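Local coordinates for protein RBSTP2229 gene product (Geobacillus stearothermophilus, PDB 1T6A) that is of unknown function and belongs to the DUF1885 family, pairing a long N-terminal helix with a compact part built of antiparallel strands and a second helix, at residues Pro88-Thr91 with His92-Gly96. Residues are numbered along the deposited sequence; the frame is centred on the assembly and turned at random.
Sequences PGAT and HGDKG
The carboxylate of Asp94 reaches back over the start of its own helix and crosses the side chain of Thr91, a close approach with Asp94 OD2 lying 3.2 Å from Thr91 OG1. Two reciprocal bonds from backbone amides define the pairing. Thr91 N donates to Asp94 OD2 at 3.0 Å, nearly straight at 170°, meeting the anti side of the oxygen 33° out of the carboxylate plane. In return Asp94 N donates to Thr91 OG1 at 3.0 Å; a chi1 of 62° tucks that hydroxyl over its own backbone, turned to the helix amide it accepts from. This exchange is a capping box, with Thr91 as N-cap of helix 92-109, where the chain enters the helix from the loop after strand 79-85. The first helical turn closes as Lys95 N donates to Thr91 O over 3.1 Å. Bent at chi4, the lysine chain curls so that Lys95 NZ makes a weak 3.4 Å bond to Thr91 O. Ala90 borders the carboxylate, its CA 3.6 Å from Asp94 OD2. Buried Asp94 is gripped further by Tyr48 OH, at the start of strand 48-53, on OD1 and by the amides of Lys67 and Gly68, where strand 68-76 begins, on OD2, while Thr91 OG1 also bonds Leu65 O.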
loop_
_atom_site.group_PDB
_atom_site.type_symbol
_atom_site.label_atom_id
_atom_site.label_comp_id
_atom_site.label_asym_id
_atom_site.label_seq_id
_atom_site.Cartn_x
_atom_site.Cartn_y
_atom_site.Cartn_z
ATOM N N PRO A 88 4.876 -6.443 -22.445
ATOM C CA PRO A 88 4.715 -5.418 -23.490
ATOM C C PRO A 88 3.583 -4.416 -23.260
ATOM O O PRO A 88 3.768 -3.226 -23.534
ATOM C CB PRO A 88 4.439 -6.247 -24.748
ATOM C CG PRO A 88 5.184 -7.510 -24.505
ATOM C CD PRO A 88 4.995 -7.797 -23.026
ATOM N N GLY A 89 2.453 -4.873 -22.743
ATOM C CA GLY A 89 1.330 -3.970 -22.507
ATOM C C GLY A 89 1.328 -3.238 -21.164
ATOM O O GLY A 89 0.317 -2.655 -20.790
ATOM N N ALA A 90 2.447 -3.250 -20.442
ATOM C CA ALA A 90 2.496 -2.717 -19.081
ATOM C C ALA A 90 2.128 -1.237 -19.067
ATOM O O ALA A 90 2.544 -0.479 -19.935
ATOM C CB ALA A 90 3.869 -2.923 -18.488
ATOM N N THR A 91 1.364 -0.820 -18.066
ATOM C CA THR A 91 0.892 0.555 -17.991
ATOM C C THR A 91 1.871 1.486 -17.287
ATOM O O THR A 91 2.817 1.047 -16.641
ATOM C CB THR A 91 -0.443 0.611 -17.232
ATOM O OG1 THR A 91 -0.248 0.157 -15.891
ATOM C CG2 THR A 91 -1.458 -0.358 -17.817
ATOM N N HIS A 92 1.596 2.776 -17.415
ATOM C CA HIS A 92 2.212 3.825 -16.621
ATOM C C HIS A 92 2.200 3.424 -15.153
ATOM O O HIS A 92 3.214 3.532 -14.479
ATOM C CB HIS A 92 1.462 5.152 -16.859
ATOM C CG HIS A 92 1.873 6.274 -15.954
ATOM N ND1 HIS A 92 3.001 7.036 -16.171
ATOM C CD2 HIS A 92 1.293 6.776 -14.838
ATOM C CE1 HIS A 92 3.108 7.948 -15.219
ATOM N NE2 HIS A 92 2.078 7.820 -14.404
ATOM N N GLY A 93 1.055 2.930 -14.681
ATOM C CA GLY A 93 0.896 2.525 -13.298
ATOM C C GLY A 93 1.817 1.386 -12.894
ATOM O O GLY A 93 2.458 1.451 -11.850
ATOM N N ASP A 94 1.879 0.349 -13.725
ATOM C CA ASP A 94 2.734 -0.810 -13.490
ATOM C C ASP A 94 4.195 -0.404 -13.350
ATOM O O ASP A 94 4.889 -0.944 -12.512
ATOM C CB ASP A 94 2.668 -1.794 -14.661
ATOM C CG ASP A 94 1.347 -2.537 -14.764
ATOM O OD1 ASP A 94 0.701 -2.864 -13.736
ATOM O OD2 ASP A 94 0.911 -2.875 -15.885
ATOM N N LYS A 95 4.661 0.523 -14.188
ATOM C CA LYS A 95 6.051 0.938 -14.161
ATOM C C LYS A 95 6.378 1.566 -12.809
ATOM O O LYS A 95 7.387 1.239 -12.198
ATOM C CB LYS A 95 6.366 1.941 -15.275
ATOM C CG LYS A 95 6.369 1.336 -16.685
ATOM C CD LYS A 95 6.616 2.431 -17.751
ATOM C CE LYS A 95 6.306 1.977 -19.168
ATOM N NZ LYS A 95 5.004 1.250 -19.256
ATOM N N GLY A 96 5.523 2.481 -12.367
ATOM C CA GLY A 96 5.667 3.107 -11.074
ATOM C C GLY A 96 5.653 2.106 -9.935
ATOM O O GLY A 96 6.504 2.171 -9.046
#